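Local atomic coordinates of GphF (Archangium violaceum, PDB entry 6MBG), a protein that serves as the dehydratase domain of the gephyronic acid polyketide synthase and probably shifts the olefin of the polyketide intermediate as an enoyl-isomerase. Residues A[159-164]-A[221-226]. Sequence-based numbering, arbitrary orientation.
Sequences RIYYGP and REPFVP. With BU1 (1,4-butanediol), chain D.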
ATOM      1  N   ARG A 159      -1.451   1.306  18.756  1.00 35.14           N
ATOM      2  CA  ARG A 159      -1.194   2.741  18.869  1.00 38.39           C
ATOM      3  C   ARG A 159       0.294   3.062  18.917  1.00 36.97           C
ATOM      4  O   ARG A 159       0.684   4.204  18.638  1.00 37.86           O
ATOM      5  CB  ARG A 159      -1.874   3.293  20.121  1.00 37.56           C
ATOM      6  CG  ARG A 159      -1.118   2.938  21.372  1.00 50.13           C
ATOM      7  CD  ARG A 159      -1.830   3.390  22.635  1.00 64.94           C
ATOM      8  NE  ARG A 159      -1.655   2.403  23.697  1.00 79.05           N
ATOM      9  CZ  ARG A 159      -1.957   2.612  24.973  1.00 91.96           C
ATOM     10  NH1 ARG A 159      -2.453   3.780  25.355  1.00 96.90           N
ATOM     11  NH2 ARG A 159      -1.770   1.648  25.866  1.00 95.74           N
ATOM     12  N   ILE A 160       1.134   2.082  19.261  1.00 38.31           N
ATOM     13  CA  ILE A 160       2.578   2.275  19.271  1.00 40.31           C
ATOM     14  C   ILE A 160       3.151   2.327  17.862  1.00 36.34           C
ATOM     15  O   ILE A 160       4.279   2.801  17.670  1.00 39.53           O
ATOM     16  CB  ILE A 160       3.248   1.153  20.085  1.00 42.73           C
ATOM     17  CG1 ILE A 160       2.925  -0.207  19.457  1.00 43.04           C
ATOM     18  CG2 ILE A 160       2.779   1.208  21.530  1.00 45.54           C
ATOM     19  CD1 ILE A 160       3.621  -1.378  20.105  1.00 44.96           C
ATOM     20  N   TYR A 161       2.414   1.836  16.865  1.00 35.48           N
ATOM     21  CA  TYR A 161       2.881   1.858  15.488  1.00 35.45           C
ATOM     22  C   TYR A 161       2.150   2.859  14.610  1.00 34.95           C
ATOM     23  O   TYR A 161       2.694   3.254  13.578  1.00 32.97           O
ATOM     24  CB  TYR A 161       2.725   0.475  14.838  1.00 30.58           C
ATOM     25  CG  TYR A 161       3.298  -0.698  15.610  1.00 36.37           C
ATOM     26  CD1 TYR A 161       4.620  -0.716  16.003  1.00 37.45           C
ATOM     27  CD2 TYR A 161       2.511  -1.814  15.897  1.00 42.36           C
ATOM     28  CE1 TYR A 161       5.144  -1.795  16.697  1.00 40.00           C
ATOM     29  CE2 TYR A 161       3.029  -2.905  16.585  1.00 37.73           C
ATOM     30  CZ  TYR A 161       4.345  -2.883  16.979  1.00 38.66           C
ATOM     31  OH  TYR A 161       4.883  -3.942  17.655  1.00 43.94           O
ATOM     32  N   TYR A 162       0.934   3.255  14.973  1.00 31.50           N
ATOM     33  CA  TYR A 162       0.060   3.979  14.060  1.00 28.75           C
ATOM     34  C   TYR A 162      -0.596   5.147  14.779  1.00 33.98           C
ATOM     35  O   TYR A 162      -1.199   4.962  15.838  1.00 34.44           O
ATOM     36  CB  TYR A 162      -1.032   3.065  13.516  1.00 25.18           C
ATOM     37  CG  TYR A 162      -0.656   2.106  12.425  1.00 28.72           C
ATOM     38  CD1 TYR A 162      -0.365   2.562  11.134  1.00 29.94           C
ATOM     39  CD2 TYR A 162      -0.691   0.736  12.641  1.00 26.95           C
ATOM     40  CE1 TYR A 162      -0.076   1.675  10.108  1.00 27.35           C
ATOM     41  CE2 TYR A 162      -0.405  -0.161  11.611  1.00 28.66           C
ATOM     42  CZ  TYR A 162      -0.100   0.317  10.347  1.00 32.31           C
ATOM     43  OH  TYR A 162       0.160  -0.565   9.308  1.00 27.97           O
ATOM     44  N   GLY A 163      -0.506   6.341  14.192  1.00 28.74           N
ATOM     45  CA  GLY A 163      -1.210   7.495  14.712  1.00 30.92           C
ATOM     46  C   GLY A 163      -2.606   7.660  14.133  1.00 30.19           C
ATOM     47  O   GLY A 163      -3.079   6.844  13.323  1.00 31.39           O
ATOM     48  N   PRO A 164      -3.271   8.756  14.528  1.00 32.46           N
ATOM     49  CA  PRO A 164      -4.706   8.933  14.244  1.00 36.69           C
ATOM     50  C   PRO A 164      -5.081   8.927  12.782  1.00 40.07           C
ATOM     51  O   PRO A 164      -6.223   8.583  12.453  1.00 39.42           O
ATOM     52  CB  PRO A 164      -5.007  10.303  14.871  1.00 40.64           C
ATOM     53  CG  PRO A 164      -4.006  10.444  15.934  1.00 48.91           C
ATOM     54  CD  PRO A 164      -2.759   9.825  15.401  1.00 35.54           C
ATOM     55  N   ARG A 221       3.843  -7.866  19.007  1.00 36.59           N
ATOM     56  CA  ARG A 221       5.244  -7.487  19.044  1.00 48.80           C
ATOM     57  C   ARG A 221       5.957  -8.154  17.872  1.00 48.96           C
ATOM     58  O   ARG A 221       5.485  -9.157  17.331  1.00 47.22           O
ATOM     59  CB  ARG A 221       5.872  -7.882  20.378  1.00 57.09           C
ATOM     60  CG  ARG A 221       5.408  -7.027  21.575  1.00 66.19           C
ATOM     61  CD  ARG A 221       5.218  -5.557  21.166  1.00 70.88           C
ATOM     62  NE  ARG A 221       5.714  -4.594  22.153  1.00 74.67           N
ATOM     63  CZ  ARG A 221       4.992  -4.098  23.152  1.00 73.27           C
ATOM     64  NH1 ARG A 221       3.729  -4.472  23.316  1.00 71.40           N
ATOM     65  NH2 ARG A 221       5.536  -3.223  23.988  1.00 76.49           N
ATOM     66  N   GLU A 222       7.110  -7.586  17.486  1.00 52.28           N
ATOM     67  CA  GLU A 222       7.753  -7.835  16.192  1.00 49.45           C
ATOM     68  C   GLU A 222       6.659  -7.941  15.133  1.00 36.89           C
ATOM     69  O   GLU A 222       6.363  -9.039  14.650  1.00 36.17           O
ATOM     70  CB  GLU A 222       8.658  -9.085  16.222  1.00 62.30           C
ATOM     71  CG  GLU A 222       8.033 -10.412  16.690  1.00 70.29           C
ATOM     72  CD  GLU A 222       9.044 -11.409  17.227  1.00 78.56           C
ATOM     73  OE1 GLU A 222      10.252 -11.087  17.249  1.00 83.03           O
ATOM     74  OE2 GLU A 222       8.625 -12.518  17.619  1.00 80.80           O
ATOM     75  N   PRO A 223       6.014  -6.831  14.781  1.00 37.17           N
ATOM     76  CA  PRO A 223       4.803  -6.904  13.960  1.00 36.93           C
ATOM     77  C   PRO A 223       5.094  -7.327  12.528  1.00 37.04           C
ATOM     78  O   PRO A 223       6.201  -7.179  12.006  1.00 34.47           O
ATOM     79  CB  PRO A 223       4.266  -5.473  13.999  1.00 41.18           C
ATOM     80  CG  PRO A 223       5.479  -4.632  14.228  1.00 42.45           C
ATOM     81  CD  PRO A 223       6.338  -5.443  15.154  1.00 44.31           C
ATOM     82  N   PHE A 224       4.054  -7.847  11.881  1.00 30.53           N
ATOM     83  CA  PHE A 224       4.188  -8.259  10.493  1.00 27.59           C
ATOM     84  C   PHE A 224       4.323  -7.036   9.601  1.00 32.58           C
ATOM     85  O   PHE A 224       3.615  -6.038   9.780  1.00 28.21           O
ATOM     86  CB  PHE A 224       2.976  -9.091  10.047  1.00 22.60           C
ATOM     87  CG  PHE A 224       2.952 -10.477  10.628  1.00 25.31           C
ATOM     88  CD1 PHE A 224       3.603 -11.522   9.987  1.00 26.09           C
ATOM     89  CD2 PHE A 224       2.288 -10.736  11.830  1.00 25.10           C
ATOM     90  CE1 PHE A 224       3.587 -12.798  10.528  1.00 29.49           C
ATOM     91  CE2 PHE A 224       2.271 -12.010  12.368  1.00 26.18           C
ATOM     92  CZ  PHE A 224       2.921 -13.045  11.721  1.00 28.48           C
ATOM     93  N   VAL A 225       5.211  -7.146   8.615  1.00 30.79           N
ATOM     94  CA  VAL A 225       5.522  -6.087   7.663  1.00 30.85           C
ATOM     95  C   VAL A 225       5.347  -6.633   6.247  1.00 27.79           C
ATOM     96  O   VAL A 225       5.854  -7.720   5.943  1.00 31.05           O
ATOM     97  CB  VAL A 225       6.959  -5.577   7.871  1.00 34.09           C
ATOM     98  CG1 VAL A 225       7.288  -4.502   6.887  1.00 35.76           C
ATOM     99  CG2 VAL A 225       7.151  -5.087   9.313  1.00 38.54           C
ATOM    100  N   PRO A 226       4.676  -5.914   5.353  1.00 27.21           N
ATOM    101  CA  PRO A 226       4.582  -6.367   3.957  1.00 24.98           C
ATOM    102  C   PRO A 226       5.951  -6.439   3.289  1.00 29.41           C
ATOM    103  O   PRO A 226       6.745  -5.493   3.338  1.00 28.63           O
ATOM    104  CB  PRO A 226       3.679  -5.312   3.307  1.00 27.56           C
ATOM    105  CG  PRO A 226       2.970  -4.642   4.478  1.00 26.71           C
ATOM    106  CD  PRO A 226       3.958  -4.647   5.574  1.00 30.18           C
TER
HETATM  107  C1  BU1 D2003       2.834  -1.945   8.984  1.00 45.26           C
HETATM  108  C2  BU1 D2003       3.412  -3.097   9.814  1.00 48.95           C
HETATM  109  C3  BU1 D2003       3.008  -3.050  11.297  1.00 54.56           C
HETATM  110  C4  BU1 D2003       1.733  -3.867  11.619  1.00 57.59           C
HETATM  111  O5  BU1 D2003       2.525  -2.378   7.670  1.00 32.55           O
HETATM  112  O6  BU1 D2003       1.824  -5.286  11.739  1.00 43.14           O
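The backbones come nearest at Tyr161 and Pro223, whose CA atoms are 9.1 Å apart; no hydrogen bond joins 159-164 to 221-226, and the contact is mainly side-chain packing. The first segment is the irregular loop after helix 151-158; the second turns from loop into strand at Phe224. Tyr161 does most of the bridging: with CG anti to its carbonyl carbon (chi1 -51°), its ring extends toward Pro223, whose CG lies 3.9 Å from the ring centroid and 28° off the normal, a CH-pi contact over the face. Ile160 CG1, from the same segment, covers the opposite face, 3.7 Å above the plane, sandwiching the ring. Tyr161 OH stands 3.3 Å from Pro223 CD while it hydrogen-bonds to the carbonyl of His220, just before the second segment. Farther out, bends at chi2 and chi3 turn the Arg221 guanidinium back toward the first segment, where one face meets Ile160 CD1.

Both segments belong to the second hotdog-type half of the double-hotdog fold of polyketide synthase dehydratases and line one pocket, occupied here by 1,4-butanediol. Its O6 donates a 2.8 Å hydrogen bond to Phe224 O and lies 3.3 Å from Pro223 CB; the diol is also hydrogen-bonded to Tyr215 OH. Near the other end, Tyr162 OH, hydrogen-bonded to Asp204, makes a tight, non-bonded 3.0 Å approach to butanediol C1, while Pro226 CD approaches O5 of the diol at 3.4 Å.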